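Local structure of engineered protein (Artificial gene, 3VB8) at residues V14-N19 with Y47-Y52; H43-G48 with F126-W131; S22-E27 with M122-E127. The protein is an engineered protein, computationally designed and probably meant to inhibit an enzyme by binding to it. One frame throughout, in Å; residues are numbered along the deposited sequence.

Contact 1. Residues V14-N19 with Y47-Y52; sequences VVTSFN and YGLLAY. With SO4 (sulfate ion), chain C.
The CG2 methyl of V15 fits into the notch between L50 and Y52, with V15 CG2 to L50 CB at 3.4 Å and V15 CG2 to Y52 CE2 at 3.5 Å. It reaches the tyrosine at the ring edge, near the ring plane, the two side chains crossing at about a right angle. L50 in turn presses its branch against S17, where S17 CB lies 3.6 Å from L50 CG. On the other face of the sheet V14 turns CG2 anti to its backbone N, which sets that methyl 3.6 Å from L49 CB; T16 CG2 meets L49 CD2 more loosely.

The backbone evidence is that of an antiparallel pair: V15 and L50 form the hydrogen-bonded pair (V15 N to L50 O 2.7 Å), with V14-A51 and T16-L49 as non-hydrogen-bonded neighbours. On its other edge strand 49-54 meets strand 42-44 through a G1 beta bulge, G48 and L49 both facing S44; toward 14-19 the bonding runs on, S17 N to G48 O at 2.6 Å. G48 lies against F18, where F18 CB is 4.0 Å from G48 CA. T16 OG1 bonds S25 OG of the same chain and F41 O of the second subunit.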
loop_
_atom_site.group_PDB
_atom_site.type_symbol
_atom_site.label_atom_id
_atom_site.label_comp_id
_atom_site.label_asym_id
_atom_site.label_seq_id
_atom_site.Cartn_x
_atom_site.Cartn_y
_atom_site.Cartn_z
ATOM N N VAL A 14 -4.334 5.174 9.304
ATOM C CA VAL A 14 -4.699 5.404 7.920
ATOM C C VAL A 14 -4.775 4.060 7.171
ATOM O O VAL A 14 -4.047 3.117 7.496
ATOM C CB VAL A 14 -3.677 6.377 7.259
ATOM C CG1 VAL A 14 -2.331 5.735 7.217
ATOM C CG2 VAL A 14 -4.121 6.768 5.841
ATOM N N VAL A 15 -5.684 3.956 6.208
ATOM C CA VAL A 15 -5.812 2.733 5.416
ATOM C C VAL A 15 -5.844 3.069 3.927
ATOM O O VAL A 15 -6.116 4.203 3.554
ATOM C CB VAL A 15 -7.085 1.947 5.792
ATOM C CG1 VAL A 15 -6.943 1.390 7.241
ATOM C CG2 VAL A 15 -8.331 2.846 5.614
ATOM N N THR A 16 -5.557 2.103 3.070
ATOM C CA THR A 16 -5.564 2.421 1.658
ATOM C C THR A 16 -6.934 2.117 1.113
ATOM O O THR A 16 -7.540 1.105 1.474
ATOM C CB THR A 16 -4.519 1.606 0.873
ATOM O OG1 THR A 16 -4.729 0.210 1.122
ATOM C CG2 THR A 16 -3.096 2.002 1.275
ATOM N N SER A 17 -7.426 2.993 0.250
ATOM C CA SER A 17 -8.728 2.786 -0.351
ATOM C C SER A 17 -8.690 3.417 -1.728
ATOM O O SER A 17 -8.703 4.639 -1.842
ATOM C CB SER A 17 -9.826 3.436 0.517
ATOM O OG SER A 17 -11.110 2.849 0.306
ATOM N N PHE A 18 -8.610 2.597 -2.770
ATOM C CA PHE A 18 -8.602 3.149 -4.126
ATOM C C PHE A 18 -8.898 2.133 -5.233
ATOM O O PHE A 18 -8.513 0.979 -5.155
ATOM C CB PHE A 18 -7.266 3.857 -4.403
ATOM C CG PHE A 18 -6.156 2.934 -4.769
ATOM C CD1 PHE A 18 -5.993 2.510 -6.088
ATOM C CD2 PHE A 18 -5.253 2.508 -3.795
ATOM C CE1 PHE A 18 -4.940 1.673 -6.437
ATOM C CE2 PHE A 18 -4.198 1.673 -4.127
ATOM C CZ PHE A 18 -4.038 1.254 -5.450
ATOM N N ASN A 19 -9.591 2.578 -6.262
ATOM C CA ASN A 19 -9.915 1.706 -7.372
ATOM C C ASN A 19 -9.296 2.346 -8.590
ATOM O O ASN A 19 -9.417 3.562 -8.772
ATOM C CB ASN A 19 -11.444 1.584 -7.549
ATOM C CG ASN A 19 -11.832 0.749 -8.771
ATOM O OD1 ASN A 19 -10.994 0.485 -9.631
ATOM N ND2 ASN A 19 -13.103 0.336 -8.852
ATOM N N TYR A 47 -4.901 10.781 -2.729
ATOM C CA TYR A 47 -3.916 9.780 -2.333
ATOM C C TYR A 47 -4.436 8.346 -2.186
ATOM O O TYR A 47 -3.654 7.400 -2.130
ATOM C CB TYR A 47 -3.223 10.206 -1.037
ATOM C CG TYR A 47 -2.206 11.301 -1.234
ATOM C CD1 TYR A 47 -1.089 11.097 -2.050
ATOM C CD2 TYR A 47 -2.361 12.546 -0.623
ATOM C CE1 TYR A 47 -0.156 12.102 -2.254
ATOM C CE2 TYR A 47 -1.431 13.562 -0.819
ATOM C CZ TYR A 47 -0.332 13.334 -1.635
ATOM O OH TYR A 47 0.589 14.340 -1.820
ATOM N N GLY A 48 -5.748 8.175 -2.109
ATOM C CA GLY A 48 -6.286 6.832 -1.983
ATOM C C GLY A 48 -6.231 6.318 -0.560
ATOM O O GLY A 48 -6.133 5.114 -0.330
ATOM N N LEU A 49 -6.321 7.232 0.396
ATOM C CA LEU A 49 -6.279 6.869 1.800
ATOM C C LEU A 49 -7.535 7.246 2.602
ATOM O O LEU A 49 -8.304 8.106 2.201
ATOM C CB LEU A 49 -5.078 7.545 2.449
ATOM C CG LEU A 49 -3.705 7.469 1.798
ATOM C CD1 LEU A 49 -2.809 8.480 2.513
ATOM C CD2 LEU A 49 -3.147 6.044 1.893
ATOM N N LEU A 50 -7.723 6.606 3.748
ATOM C CA LEU A 50 -8.840 6.906 4.637
ATOM C C LEU A 50 -8.145 7.001 5.982
ATOM O O LEU A 50 -7.337 6.128 6.300
ATOM C CB LEU A 50 -9.861 5.768 4.618
ATOM C CG LEU A 50 -10.648 5.565 3.329
ATOM C CD1 LEU A 50 -11.613 4.446 3.518
ATOM C CD2 LEU A 50 -11.370 6.831 2.966
ATOM N N ALA A 51 -8.401 8.068 6.737
ATOM C CA ALA A 51 -7.766 8.241 8.046
ATOM C C ALA A 51 -8.782 8.078 9.144
ATOM O O ALA A 51 -9.915 8.499 8.978
ATOM C CB ALA A 51 -7.165 9.597 8.166
ATOM N N TYR A 52 -8.369 7.534 10.280
ATOM C CA TYR A 52 -9.286 7.315 11.388
ATOM C C TYR A 52 -8.774 7.905 12.686
ATOM O O TYR A 52 -7.574 7.891 12.944
ATOM C CB TYR A 52 -9.478 5.816 11.621
ATOM C CG TYR A 52 -10.146 5.038 10.512
ATOM C CD1 TYR A 52 -11.532 4.871 10.499
ATOM C CD2 TYR A 52 -9.394 4.414 9.514
ATOM C CE1 TYR A 52 -12.157 4.096 9.524
ATOM C CE2 TYR A 52 -10.009 3.634 8.527
ATOM C CZ TYR A 52 -11.400 3.478 8.542
ATOM O OH TYR A 52 -12.060 2.704 7.606
HETATM S S SO4 C . -14.726 -2.232 -10.743
HETATM O O1 SO4 C . -14.526 -3.553 -11.425
HETATM O O2 SO4 C . -13.729 -2.093 -9.627
HETATM O O3 SO4 C . -14.560 -1.112 -11.728
HETATM O O4 SO4 C . -16.107 -2.216 -10.131
#

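Contact 2. Residues H43-G48 with F126-W131; sequences HSRRYG and FEKTAW
H43 and W131 form an edge-to-face aromatic pair: the imidazole turns its edge to one face of the indole, the centroids of the H43 ring and the six-membered ring of W131 lying 4.4 Å apart with their planes at 74°. H43 CE1 lies over the face, offset toward the rim near CH2, while ND1, nearest CZ3, lies just beyond the rim. Beyond the pair, W131 also packs on K39 and P40.

A second kind of contact lays the aliphatic part of K128 against the guanidinium of R45. R45, extended from CG to NE, runs side by side with K128 and points the same way, and K128 CG lies over one face of the guanidinium, 3.3 Å from R45 CZ. The charged ends stay apart, R45 NH2 to K128 NZ being 5.1 Å; this proximity of like charges would probably be mildly unfavourable, although K128 NZ has a weak, long ion pair with E125.

R45-G48 connect strands 42-44 and 49-54 as a hairpin ending in a G1 beta bulge, with G48 in its positive-phi position (81°) and G48 N bonded to S44 O at 2.6 Å.

Van der Waals packing is made by T129, whose CG2 lies 3.8 Å from R45 CG and also meets S44 O. G48 CA is 4.4 Å from T129 CG2. No hydrogen bond spans the two segments. T129 and H43 both continue onto L50, while R46, whose CB points away from 126-131, makes a salt bridge through NE with E133 of the second subunit.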
loop_
_atom_site.group_PDB
_atom_site.type_symbol
_atom_site.label_atom_id
_atom_site.label_comp_id
_atom_site.label_asym_id
_atom_site.label_seq_id
_atom_site.Cartn_x
_atom_site.Cartn_y
_atom_site.Cartn_z
ATOM N N HIS A 43 -10.880 11.625 4.310
ATOM C CA HIS A 43 -10.597 10.717 3.203
ATOM C C HIS A 43 -9.915 11.504 2.085
ATOM O O HIS A 43 -10.300 12.642 1.805
ATOM C CB HIS A 43 -11.881 10.115 2.685
ATOM C CG HIS A 43 -12.885 11.137 2.261
ATOM N ND1 HIS A 43 -13.959 11.478 3.045
ATOM C CD2 HIS A 43 -12.987 11.871 1.130
ATOM C CE1 HIS A 43 -14.695 12.380 2.414
ATOM N NE2 HIS A 43 -14.126 12.635 1.251
ATOM N N SER A 44 -8.918 10.911 1.438
ATOM C CA SER A 44 -8.205 11.619 0.384
ATOM C C SER A 44 -8.141 10.871 -0.932
ATOM O O SER A 44 -7.434 9.885 -1.076
ATOM C CB SER A 44 -6.781 11.956 0.861
ATOM O OG SER A 44 -5.978 12.578 -0.130
ATOM N N ARG A 45 -8.872 11.368 -1.909
ATOM C CA ARG A 45 -8.876 10.742 -3.207
ATOM C C ARG A 45 -7.549 11.057 -3.871
ATOM O O ARG A 45 -7.035 10.292 -4.684
ATOM C CB ARG A 45 -10.036 11.301 -4.027
ATOM C CG ARG A 45 -11.400 10.696 -3.699
ATOM C CD ARG A 45 -12.555 11.372 -4.431
ATOM N NE ARG A 45 -13.830 10.754 -4.082
ATOM C CZ ARG A 45 -15.006 11.229 -4.470
ATOM N NH1 ARG A 45 -15.047 12.320 -5.216
ATOM N NH2 ARG A 45 -16.133 10.630 -4.111
ATOM N N ARG A 46 -6.988 12.194 -3.496
ATOM C CA ARG A 46 -5.732 12.626 -4.064
ATOM C C ARG A 46 -4.649 11.614 -3.735
ATOM O O ARG A 46 -3.602 11.588 -4.378
ATOM C CB ARG A 46 -5.373 14.013 -3.511
ATOM C CG ARG A 46 -4.271 14.785 -4.235
ATOM C CD ARG A 46 -2.870 14.384 -3.797
ATOM N NE ARG A 46 -1.813 15.177 -4.444
ATOM C CZ ARG A 46 -1.491 16.442 -4.144
ATOM N NH1 ARG A 46 -2.133 17.107 -3.193
ATOM N NH2 ARG A 46 -0.504 17.050 -4.791
ATOM N N TYR A 47 -4.901 10.781 -2.729
ATOM C CA TYR A 47 -3.916 9.780 -2.333
ATOM C C TYR A 47 -4.436 8.346 -2.186
ATOM O O TYR A 47 -3.654 7.400 -2.130
ATOM C CB TYR A 47 -3.223 10.206 -1.037
ATOM C CG TYR A 47 -2.206 11.301 -1.234
ATOM C CD1 TYR A 47 -1.089 11.097 -2.050
ATOM C CD2 TYR A 47 -2.361 12.546 -0.623
ATOM C CE1 TYR A 47 -0.156 12.102 -2.254
ATOM C CE2 TYR A 47 -1.431 13.562 -0.819
ATOM C CZ TYR A 47 -0.332 13.334 -1.635
ATOM O OH TYR A 47 0.589 14.340 -1.820
ATOM N N GLY A 48 -5.748 8.175 -2.109
ATOM C CA GLY A 48 -6.286 6.832 -1.983
ATOM C C GLY A 48 -6.231 6.318 -0.560
ATOM O O GLY A 48 -6.133 5.114 -0.330
ATOM N N PHE A 126 -14.580 3.592 -8.976
ATOM C CA PHE A 126 -13.441 4.073 -9.746
ATOM C C PHE A 126 -12.992 5.488 -9.371
ATOM O O PHE A 126 -13.823 6.363 -9.107
ATOM C CB PHE A 126 -13.762 4.025 -11.240
ATOM C CG PHE A 126 -12.640 4.494 -12.112
ATOM C CD1 PHE A 126 -11.398 3.852 -12.087
ATOM C CD2 PHE A 126 -12.806 5.602 -12.930
ATOM C CE1 PHE A 126 -10.336 4.319 -12.865
ATOM C CE2 PHE A 126 -11.760 6.075 -13.708
ATOM C CZ PHE A 126 -10.521 5.436 -13.676
ATOM N N GLU A 127 -11.671 5.691 -9.365
ATOM C CA GLU A 127 -11.054 6.980 -9.059
ATOM C C GLU A 127 -11.760 7.654 -7.915
ATOM O O GLU A 127 -11.943 8.870 -7.914
ATOM C CB GLU A 127 -11.076 7.890 -10.298
ATOM C CG GLU A 127 -9.793 7.842 -11.113
ATOM C CD GLU A 127 -9.897 8.574 -12.445
ATOM O OE1 GLU A 127 -10.744 9.484 -12.582
ATOM O OE2 GLU A 127 -9.115 8.244 -13.359
ATOM N N LYS A 128 -12.149 6.845 -6.938
ATOM C CA LYS A 128 -12.871 7.335 -5.767
ATOM C C LYS A 128 -12.370 6.579 -4.551
ATOM O O LYS A 128 -11.581 5.654 -4.697
ATOM C CB LYS A 128 -14.367 7.054 -5.960
ATOM C CG LYS A 128 -15.320 8.110 -5.424
ATOM C CD LYS A 128 -16.644 8.037 -6.193
ATOM C CE LYS A 128 -16.470 8.458 -7.658
ATOM N NZ LYS A 128 -17.743 8.410 -8.434
ATOM N N THR A 129 -12.818 6.979 -3.362
ATOM C CA THR A 129 -12.449 6.280 -2.131
ATOM C C THR A 129 -13.733 5.688 -1.596
ATOM O O THR A 129 -14.822 6.030 -2.059
ATOM C CB THR A 129 -11.843 7.201 -1.012
ATOM O OG1 THR A 129 -12.781 8.217 -0.659
ATOM C CG2 THR A 129 -10.530 7.819 -1.441
ATOM N N ALA A 130 -13.603 4.805 -0.621
ATOM C CA ALA A 130 -14.773 4.182 -0.052
ATOM C C ALA A 130 -15.416 5.183 0.909
ATOM O O ALA A 130 -14.762 6.141 1.302
ATOM C CB ALA A 130 -14.364 2.868 0.677
ATOM N N TRP A 131 -16.690 4.989 1.254
ATOM C CA TRP A 131 -17.345 5.894 2.189
ATOM C C TRP A 131 -18.204 5.198 3.217
ATOM O O TRP A 131 -19.286 4.703 2.907
ATOM C CB TRP A 131 -18.209 6.934 1.479
ATOM C CG TRP A 131 -18.455 8.097 2.369
ATOM C CD1 TRP A 131 -19.617 8.816 2.504
ATOM C CD2 TRP A 131 -17.495 8.717 3.237
ATOM N NE1 TRP A 131 -19.434 9.851 3.407
ATOM C CE2 TRP A 131 -18.141 9.811 3.868
ATOM C CE3 TRP A 131 -16.150 8.454 3.547
ATOM C CZ2 TRP A 131 -17.473 10.638 4.782
ATOM C CZ3 TRP A 131 -15.496 9.272 4.453
ATOM C CH2 TRP A 131 -16.154 10.349 5.059
#

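Contact 3. Residues S22-E27 with M122-E127; sequences SQMSHE and MRPEFE
R123 CA sits over the centre of the H26 ring, 3.4 Å from the centroid and 15° off the ring normal, a CH-pi contact. The CB of H26 points toward the loop, CG stands anti to the backbone N (chi1 -173°), and chi2 of 36° sets the turn of the ring. P124 adds to the same contact: its CD lies 3.5 Å from H26 CG, and its N is over one face of the ring. The polar end is held elsewhere, NE2 bonding F119 O, and the ring also stacks on F119. An alanine here would probably leave F119 O without this donor and R123 CA and P124 CD without the flat surface they pack on.

Two residues earlier on the strand, M24 also has CG anti to the backbone N and bends at chi3; SD lies 3.2 Å from R123 CG and CE 3.8 Å from that same R123 CG. R123 bends at chi2 and chi3, leading its guanidinium away from the strand to a salt bridge with E107 and another with a bound sulfate. The contact thus joins strand 23-31, between strands 11-19 and 57-67 in the sheet, to the loop that follows helix 114-122.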
loop_
_atom_site.group_PDB
_atom_site.type_symbol
_atom_site.label_atom_id
_atom_site.label_comp_id
_atom_site.label_asym_id
_atom_site.label_seq_id
_atom_site.Cartn_x
_atom_site.Cartn_y
_atom_site.Cartn_z
ATOM N N SER A 22 -6.350 -0.952 -13.550
ATOM C CA SER A 22 -5.617 -2.190 -13.359
ATOM C C SER A 22 -5.654 -2.847 -11.972
ATOM O O SER A 22 -5.449 -4.062 -11.860
ATOM C CB SER A 22 -4.170 -1.951 -13.748
ATOM O OG SER A 22 -3.777 -0.645 -13.350
ATOM N N GLN A 23 -5.893 -2.056 -10.927
ATOM C CA GLN A 23 -5.936 -2.599 -9.568
ATOM C C GLN A 23 -6.911 -1.933 -8.606
ATOM O O GLN A 23 -7.553 -0.950 -8.938
ATOM C CB GLN A 23 -4.534 -2.548 -8.952
ATOM C CG GLN A 23 -3.878 -1.173 -9.006
ATOM C CD GLN A 23 -2.419 -1.188 -8.533
ATOM O OE1 GLN A 23 -2.113 -1.554 -7.390
ATOM N NE2 GLN A 23 -1.514 -0.783 -9.419
ATOM N N MET A 24 -7.008 -2.473 -7.398
ATOM C CA MET A 24 -7.886 -1.902 -6.383
ATOM C C MET A 24 -7.471 -2.329 -4.973
ATOM O O MET A 24 -7.126 -3.483 -4.763
ATOM C CB MET A 24 -9.340 -2.323 -6.617
ATOM C CG MET A 24 -10.296 -1.697 -5.584
ATOM S SD MET A 24 -11.933 -2.442 -5.483
ATOM C CE MET A 24 -11.521 -3.825 -4.450
ATOM N N SER A 25 -7.526 -1.412 -4.010
ATOM C CA SER A 25 -7.160 -1.721 -2.629
ATOM C C SER A 25 -8.259 -1.211 -1.733
ATOM O O SER A 25 -8.401 0.001 -1.570
ATOM C CB SER A 25 -5.840 -1.036 -2.239
ATOM O OG SER A 25 -5.370 -1.474 -0.972
ATOM N N HIS A 26 -9.032 -2.144 -1.181
ATOM C CA HIS A 26 -10.137 -1.844 -0.275
ATOM C C HIS A 26 -9.819 -2.284 1.171
ATOM O O HIS A 26 -9.706 -3.476 1.487
ATOM C CB HIS A 26 -11.400 -2.521 -0.826
ATOM C CG HIS A 26 -12.656 -2.176 -0.085
ATOM N ND1 HIS A 26 -12.885 -0.926 0.441
ATOM C CD2 HIS A 26 -13.742 -2.922 0.215
ATOM C CE1 HIS A 26 -14.063 -0.914 1.046
ATOM N NE2 HIS A 26 -14.603 -2.112 0.924
ATOM N N GLU A 27 -9.645 -1.293 2.042
ATOM C CA GLU A 27 -9.299 -1.524 3.450
ATOM C C GLU A 27 -10.203 -0.721 4.384
ATOM O O GLU A 27 -10.193 0.519 4.364
ATOM C CB GLU A 27 -7.861 -1.077 3.694
ATOM C CG GLU A 27 -6.953 -2.091 4.334
ATOM C CD GLU A 27 -5.498 -1.721 4.117
ATOM O OE1 GLU A 27 -5.098 -0.600 4.495
ATOM O OE2 GLU A 27 -4.756 -2.551 3.556
ATOM N N MET A 122 -19.466 -1.311 0.054
ATOM C CA MET A 122 -18.822 -0.021 0.258
ATOM C C MET A 122 -17.530 0.186 -0.531
ATOM O O MET A 122 -17.014 1.306 -0.613
ATOM C CB MET A 122 -18.551 0.185 1.739
ATOM C CG MET A 122 -19.789 0.614 2.512
ATOM S SD MET A 122 -19.536 0.813 4.285
ATOM C CE MET A 122 -19.730 -0.897 4.826
ATOM N N ARG A 123 -17.006 -0.896 -1.099
ATOM C CA ARG A 123 -15.776 -0.858 -1.891
ATOM C C ARG A 123 -15.669 0.411 -2.716
ATOM O O ARG A 123 -16.632 0.810 -3.349
ATOM C CB ARG A 123 -15.732 -2.066 -2.807
ATOM C CG ARG A 123 -14.739 -1.952 -3.929
ATOM C CD ARG A 123 -15.491 -1.972 -5.247
ATOM N NE ARG A 123 -16.563 -2.973 -5.243
ATOM C CZ ARG A 123 -17.084 -3.522 -6.338
ATOM N NH1 ARG A 123 -16.628 -3.177 -7.540
ATOM N NH2 ARG A 123 -18.077 -4.396 -6.233
ATOM N N PRO A 124 -14.484 1.042 -2.744
ATOM C CA PRO A 124 -14.280 2.282 -3.502
ATOM C C PRO A 124 -14.613 2.161 -5.009
ATOM O O PRO A 124 -14.190 1.218 -5.699
ATOM C CB PRO A 124 -12.811 2.589 -3.240
ATOM C CG PRO A 124 -12.230 1.239 -3.124
ATOM C CD PRO A 124 -13.199 0.553 -2.218
ATOM N N GLU A 125 -15.390 3.121 -5.506
ATOM C CA GLU A 125 -15.784 3.145 -6.910
ATOM C C GLU A 125 -14.581 3.683 -7.653
ATOM O O GLU A 125 -13.650 4.162 -7.020
ATOM C CB GLU A 125 -17.008 4.052 -7.101
ATOM C CG GLU A 125 -18.332 3.464 -6.627
ATOM C CD GLU A 125 -19.428 4.512 -6.517
ATOM O OE1 GLU A 125 -19.628 5.276 -7.490
ATOM O OE2 GLU A 125 -20.091 4.565 -5.457
ATOM N N PHE A 126 -14.580 3.592 -8.976
ATOM C CA PHE A 126 -13.441 4.073 -9.746
ATOM C C PHE A 126 -12.992 5.488 -9.371
ATOM O O PHE A 126 -13.823 6.363 -9.107
ATOM C CB PHE A 126 -13.762 4.025 -11.240
ATOM C CG PHE A 126 -12.640 4.494 -12.112
ATOM C CD1 PHE A 126 -11.398 3.852 -12.087
ATOM C CD2 PHE A 126 -12.806 5.602 -12.930
ATOM C CE1 PHE A 126 -10.336 4.319 -12.865
ATOM C CE2 PHE A 126 -11.760 6.075 -13.708
ATOM C CZ PHE A 126 -10.521 5.436 -13.676
ATOM N N GLU A 127 -11.671 5.691 -9.365
ATOM C CA GLU A 127 -11.054 6.980 -9.059
ATOM C C GLU A 127 -11.760 7.654 -7.915
ATOM O O GLU A 127 -11.943 8.870 -7.914
ATOM C CB GLU A 127 -11.076 7.890 -10.298
ATOM C CG GLU A 127 -9.793 7.842 -11.113
ATOM C CD GLU A 127 -9.897 8.574 -12.445
ATOM O OE1 GLU A 127 -10.744 9.484 -12.582
ATOM O OE2 GLU A 127 -9.115 8.244 -13.359
#

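From the N terminus, strand 11-19 opens contact 1 and strand 23-31 opens contact 3. Contact 1 closes first, over 27 residues, when the chain returns as 47-52; by then 43-48 has opened contact 2, and the two share Y47 and G48. The chain then passes through the remaining strands and two helices before the loop after helix 114-122 closes contact 3 with 122-127 and contact 2 with 126-131. No contact nests within another: contact 3 crosses contact 1, while contacts 2 and 3 end on one shared stretch. Contact 1 joins two strands; contacts 2 and 3 bring that loop onto the hairpin turn and strand 23-31, S17 OG touching A130 CB where contacts 1 and 2 meet.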